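Sucrose 6(F)-phosphate phosphorylase (Thermoanaerobacterium thermosaccharolyticum DSM 571, PDB 6S9V) belongs to the alpha-amylase family of enzymes, carrying a catalytic domain built as an eight-stranded parallel beta/alpha barrel. Local coordinates at residues L147-L151 against P152-F156; M124-L128 against D129-K133. All coordinates share one frame; numbering follows the deposited sequence.

Contact 1: L147-L151 against P152-F156. With SO4 (sulfate ion), chain D.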
loop_
_atom_site.group_PDB
_atom_site.type_symbol
_atom_site.label_atom_id
_atom_site.label_comp_id
_atom_site.label_asym_id
_atom_site.label_seq_id
_atom_site.Cartn_x
_atom_site.Cartn_y
_atom_site.Cartn_z
ATOM N N LEU A 147 -14.009 11.232 9.320
ATOM C CA LEU A 147 -13.229 11.070 10.533
ATOM C C LEU A 147 -12.605 9.683 10.566
ATOM O O LEU A 147 -13.234 8.696 10.180
ATOM C CB LEU A 147 -14.114 11.271 11.762
ATOM C CG LEU A 147 -14.718 12.664 11.929
ATOM C CD1 LEU A 147 -15.589 12.726 13.174
ATOM C CD2 LEU A 147 -13.618 13.718 11.989
ATOM N N ARG A 148 -11.352 9.623 11.013
ATOM C CA ARG A 148 -10.636 8.369 11.197
ATOM C C ARG A 148 -10.345 8.096 12.664
ATOM O O ARG A 148 -9.633 7.135 12.979
ATOM C CB ARG A 148 -9.332 8.386 10.397
ATOM C CG ARG A 148 -9.474 8.951 8.994
ATOM C CD ARG A 148 -10.542 8.244 8.168
ATOM N NE ARG A 148 -10.227 6.836 7.941
ATOM C CZ ARG A 148 -10.989 5.812 8.321
ATOM N NH1 ARG A 148 -12.143 6.013 8.950
ATOM N NH2 ARG A 148 -10.598 4.573 8.057
ATOM N N ARG A 149 -10.827 8.960 13.552
ATOM C CA ARG A 149 -10.828 8.749 14.993
ATOM C C ARG A 149 -11.936 9.636 15.546
ATOM O O ARG A 149 -12.521 10.445 14.822
ATOM C CB ARG A 149 -9.466 9.057 15.617
ATOM C CG ARG A 149 -9.133 10.525 15.692
ATOM C CD ARG A 149 -7.626 10.766 15.787
ATOM N NE ARG A 149 -7.071 10.497 17.110
ATOM C CZ ARG A 149 -7.087 11.352 18.129
ATOM N NH1 ARG A 149 -7.651 12.546 18.006
ATOM N NH2 ARG A 149 -6.528 11.011 19.279
ATOM N N THR A 150 -12.235 9.466 16.835
ATOM C CA THR A 150 -13.419 10.104 17.402
ATOM C C THR A 150 -13.418 11.610 17.163
ATOM O O THR A 150 -14.442 12.192 16.789
ATOM C CB THR A 150 -13.511 9.801 18.899
ATOM O OG1 THR A 150 -13.470 8.384 19.099
ATOM C CG2 THR A 150 -14.798 10.347 19.455
ATOM N N LEU A 151 -12.285 12.261 17.407
ATOM C CA LEU A 151 -12.125 13.677 17.118
ATOM C C LEU A 151 -10.866 13.869 16.287
ATOM O O LEU A 151 -9.835 13.251 16.580
ATOM C CB LEU A 151 -12.023 14.509 18.399
ATOM C CG LEU A 151 -13.278 14.565 19.273
ATOM C CD1 LEU A 151 -12.961 15.279 20.583
ATOM C CD2 LEU A 151 -14.414 15.258 18.538
ATOM N N PRO A 152 -10.905 14.734 15.259
ATOM C CA PRO A 152 -9.737 14.881 14.383
ATOM C C PRO A 152 -8.691 15.845 14.922
ATOM O O PRO A 152 -7.941 16.439 14.145
ATOM C CB PRO A 152 -10.353 15.408 13.080
ATOM C CG PRO A 152 -11.510 16.253 13.562
ATOM C CD PRO A 152 -12.057 15.527 14.778
ATOM N N TYR A 153 -8.621 15.994 16.242
ATOM C CA TYR A 153 -7.637 16.869 16.861
ATOM C C TYR A 153 -7.309 16.341 18.250
ATOM O O TYR A 153 -8.009 15.484 18.802
ATOM C CB TYR A 153 -8.124 18.326 16.930
ATOM C CG TYR A 153 -9.482 18.498 17.557
ATOM C CD1 TYR A 153 -9.632 18.527 18.934
ATOM C CD2 TYR A 153 -10.611 18.645 16.770
ATOM C CE1 TYR A 153 -10.878 18.683 19.511
ATOM C CE2 TYR A 153 -11.858 18.804 17.334
ATOM C CZ TYR A 153 -11.985 18.824 18.704
ATOM O OH TYR A 153 -13.229 18.980 19.270
ATOM N N SER A 154 -6.221 16.870 18.804
ATOM C CA SER A 154 -5.720 16.480 20.111
ATOM C C SER A 154 -5.288 17.732 20.863
ATOM O O SER A 154 -4.881 18.729 20.257
ATOM C CB SER A 154 -4.535 15.508 20.001
ATOM O OG SER A 154 -4.921 14.270 19.424
ATOM N N THR A 155 -5.346 17.650 22.191
ATOM C CA THR A 155 -5.035 18.768 23.074
ATOM C C THR A 155 -3.693 18.533 23.758
ATOM O O THR A 155 -3.429 17.440 24.270
ATOM C CB THR A 155 -6.137 18.948 24.120
ATOM O OG1 THR A 155 -7.390 19.140 23.454
ATOM C CG2 THR A 155 -5.849 20.153 25.014
ATOM N N PHE A 156 -2.850 19.558 23.757
ATOM C CA PHE A 156 -1.537 19.491 24.374
ATOM C C PHE A 156 -1.336 20.708 25.262
ATOM O O PHE A 156 -1.957 21.753 25.069
ATOM C CB PHE A 156 -0.425 19.422 23.326
ATOM C CG PHE A 156 -0.511 18.223 22.436
ATOM C CD1 PHE A 156 0.122 17.041 22.779
ATOM C CD2 PHE A 156 -1.231 18.275 21.255
ATOM C CE1 PHE A 156 0.046 15.941 21.953
ATOM C CE2 PHE A 156 -1.314 17.180 20.435
ATOM C CZ PHE A 156 -0.676 16.010 20.782
HETATM S S SO4 D . -7.410 5.020 5.407
HETATM O O1 SO4 D . -7.936 5.984 4.432
HETATM O O2 SO4 D . -8.101 5.145 6.686
HETATM O O3 SO4 D . -7.602 3.678 4.871
HETATM O O4 SO4 D . -5.992 5.268 5.637
#
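Arg149 reaches along the chain into the start of strand 153-157 and bridges two carbonyls there with one nitrogen. Its NH1 donates to Leu151 O at 2.7 Å, a bond bent to 135° at the hydrogen, and makes a weak second bond to Tyr153 O, which sits at the guanidinium edge in the plane of the group. CD2 of Leu147 rests on the ring of Pro152, 3.7 Å from CG. Leu151 crosses Tyr153 at an angle: its CB stands over the centre of one ring face, and CD1 comes to 3.9 Å from the phenol OH. Tyr153 turns back in this way because its CG is held between the backbone N and the carbonyl carbon (chi1 52°). The strand being entered pairs antiparallel with 164-168 in a two-stranded hairpin set apart from the barrel sheet. The rest of the Arg149 guanidinium is anchored by a salt bridge from NH2 to Asp175 and by the carbonyls of Gly172 and Thr174, while Ser154 OG bonds to Thr169 and Ser177. Arg148 takes no part in this packing; its NE and NH2 both bond to O2 of a sulfate ion, NH2 at 2.9 Å, and NH1 binds Leu147 O.

Contact 2: M124-L128 against D129-K133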
loop_
_atom_site.group_PDB
_atom_site.type_symbol
_atom_site.label_atom_id
_atom_site.label_comp_id
_atom_site.label_asym_id
_atom_site.label_seq_id
_atom_site.Cartn_x
_atom_site.Cartn_y
_atom_site.Cartn_z
ATOM N N MET A 124 4.392 24.662 11.181
ATOM C CA MET A 124 4.364 23.356 10.534
ATOM C C MET A 124 3.106 22.570 10.870
ATOM O O MET A 124 2.789 21.603 10.167
ATOM C CB MET A 124 5.588 22.529 10.935
ATOM C CG MET A 124 6.902 23.063 10.425
ATOM S SD MET A 124 8.310 22.090 10.986
ATOM C CE MET A 124 8.054 20.587 10.059
ATOM N N PHE A 125 2.378 22.964 11.913
ATOM C CA PHE A 125 1.260 22.189 12.433
ATOM C C PHE A 125 -0.046 22.950 12.267
ATOM O O PHE A 125 -0.072 24.177 12.133
ATOM C CB PHE A 125 1.515 21.836 13.905
ATOM C CG PHE A 125 2.892 21.280 14.139
ATOM C CD1 PHE A 125 3.231 20.029 13.653
ATOM C CD2 PHE A 125 3.859 22.026 14.789
ATOM C CE1 PHE A 125 4.507 19.517 13.838
ATOM C CE2 PHE A 125 5.132 21.526 14.968
ATOM C CZ PHE A 125 5.458 20.277 14.488
ATOM N N ILE A 126 -1.138 22.191 12.247
ATOM C CA ILE A 126 -2.468 22.766 11.999
ATOM C C ILE A 126 -3.060 23.077 13.368
ATOM O O ILE A 126 -3.888 22.349 13.917
ATOM C CB ILE A 126 -3.357 21.835 11.164
ATOM C CG1 ILE A 126 -2.668 21.466 9.847
ATOM C CG2 ILE A 126 -4.702 22.497 10.886
ATOM C CD1 ILE A 126 -3.432 20.445 9.010
ATOM N N THR A 127 -2.592 24.172 13.956
ATOM C CA THR A 127 -3.292 24.742 15.098
ATOM C C THR A 127 -4.690 25.152 14.645
ATOM O O THR A 127 -4.882 25.612 13.516
ATOM C CB THR A 127 -2.519 25.929 15.665
ATOM O OG1 THR A 127 -2.071 26.770 14.596
ATOM C CG2 THR A 127 -1.309 25.441 16.466
ATOM N N LEU A 128 -5.682 24.952 15.514
ATOM C CA LEU A 128 -7.065 25.083 15.068
ATOM C C LEU A 128 -7.423 26.511 14.660
ATOM O O LEU A 128 -8.440 26.709 13.987
ATOM C CB LEU A 128 -8.033 24.603 16.151
ATOM C CG LEU A 128 -7.965 23.125 16.550
ATOM C CD1 LEU A 128 -9.288 22.707 17.187
ATOM C CD2 LEU A 128 -7.619 22.207 15.412
ATOM N N ASP A 129 -6.631 27.510 15.057
ATOM C CA ASP A 129 -6.891 28.871 14.601
ATOM C C ASP A 129 -6.727 29.016 13.091
ATOM O O ASP A 129 -7.185 30.013 12.524
ATOM C CB ASP A 129 -5.982 29.867 15.323
ATOM C CG ASP A 129 -4.509 29.576 15.123
ATOM O OD1 ASP A 129 -4.167 28.526 14.541
ATOM O OD2 ASP A 129 -3.686 30.417 15.547
ATOM N N LYS A 130 -6.064 28.066 12.432
ATOM C CA LYS A 130 -5.974 28.073 10.977
ATOM C C LYS A 130 -7.266 27.624 10.305
ATOM O O LYS A 130 -7.426 27.845 9.098
ATOM C CB LYS A 130 -4.815 27.185 10.511
ATOM C CG LYS A 130 -3.434 27.709 10.903
ATOM C CD LYS A 130 -2.328 26.758 10.459
ATOM C CE LYS A 130 -0.943 27.370 10.612
ATOM N NZ LYS A 130 0.157 26.421 10.209
ATOM N N LEU A 131 -8.190 27.017 11.052
ATOM C CA LEU A 131 -9.464 26.554 10.511
ATOM C C LEU A 131 -10.654 27.351 11.018
ATOM O O LEU A 131 -11.649 27.469 10.303
ATOM C CB LEU A 131 -9.671 25.076 10.852
ATOM C CG LEU A 131 -8.652 24.143 10.188
ATOM C CD1 LEU A 131 -8.716 22.751 10.806
ATOM C CD2 LEU A 131 -8.868 24.082 8.679
ATOM N N TRP A 132 -10.582 27.879 12.237
ATOM C CA TRP A 132 -11.662 28.642 12.848
ATOM C C TRP A 132 -11.045 29.910 13.420
ATOM O O TRP A 132 -9.948 29.871 13.984
ATOM C CB TRP A 132 -12.373 27.832 13.930
ATOM C CG TRP A 132 -13.154 26.677 13.377
ATOM C CD1 TRP A 132 -14.300 26.738 12.634
ATOM C CD2 TRP A 132 -12.825 25.286 13.495
ATOM N NE1 TRP A 132 -14.712 25.471 12.297
ATOM C CE2 TRP A 132 -13.824 24.562 12.813
ATOM C CE3 TRP A 132 -11.790 24.585 14.119
ATOM C CZ2 TRP A 132 -13.817 23.174 12.738
ATOM C CZ3 TRP A 132 -11.781 23.209 14.041
ATOM C CH2 TRP A 132 -12.788 22.516 13.355
ATOM N N LYS A 133 -11.765 31.029 13.294
ATOM C CA LYS A 133 -11.221 32.317 13.714
ATOM C C LYS A 133 -10.660 32.273 15.131
ATOM O O LYS A 133 -9.569 32.795 15.390
ATOM C CB LYS A 133 -12.285 33.413 13.612
ATOM C CG LYS A 133 -11.785 34.769 14.114
ATOM C CD LYS A 133 -12.829 35.867 14.008
ATOM C CE LYS A 133 -12.210 37.230 14.306
ATOM N NZ LYS A 133 -11.749 37.376 15.712
#
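A short 3-10 turn through Leu128, Asp129 and Lys130, in the loop between helices 107-115 and 139-142, winds the chain round and brings the side chains of Thr127 and Asp129 together. The two run alongside each other in the same sense, and Thr127 OG1 donates to Asp129 OD1 at 2.7 Å, on the syn side of the carboxylate and 20° out of its plane. In both, chi1 is near +60° (45° to Thr127 OG1, 59° to Asp129 CG), which sets hydroxyl and carboxylate on one flank of the turn. The backbone closes with Lys130 N bonding to Thr127 O at 2.9 Å. Leu128 O then accepts twice, from Leu131 N and from Trp132 N, each at 3.0 Å. Lys130 runs extended from CG to its end, back past Thr127, so that NZ donates to Phe125 O at 3.0 Å; salt bridges to Asp123 and Asp183 hold the same ammonium and would be expected to favour its charged form. Just before the turn, Ile126 is the centre of an inverse gamma turn, and its CG2 meets Leu131 CD1 at 4.0 Å. Leu128 lies alongside the Trp132 side chain, CD1 touching CZ3 at 4.0 Å, while the indole NE1 is bonded to Asp141 of helix 139-142. Strand 164-168 backs the apolar flank, with Trp168 against Ile126, Leu128 and Leu131, and Asp129 OD2 forms a salt bridge to Arg117.

In the fold
Contact 2 comes first along the chain, and helix 139-142 separates it from contact 1; their centres are 14 Å apart. Both lie in the alpha-amylase catalytic domain, in the long excursion between barrel strands 92-97 and 207-210. The hairpin of strands 153-157 and 164-168 joins them: contact 1 leads into its first strand, whereas the turn of contact 2 packs on its second. They touch directly, CB of Tyr153 lying 4.2 Å from CD2 of Leu128, and Phe109 meets both Phe125 and Phe156 edge-to-face, consistent with both contacts belonging to the domain B insertion that alpha-amylase relatives carry after the third barrel strand.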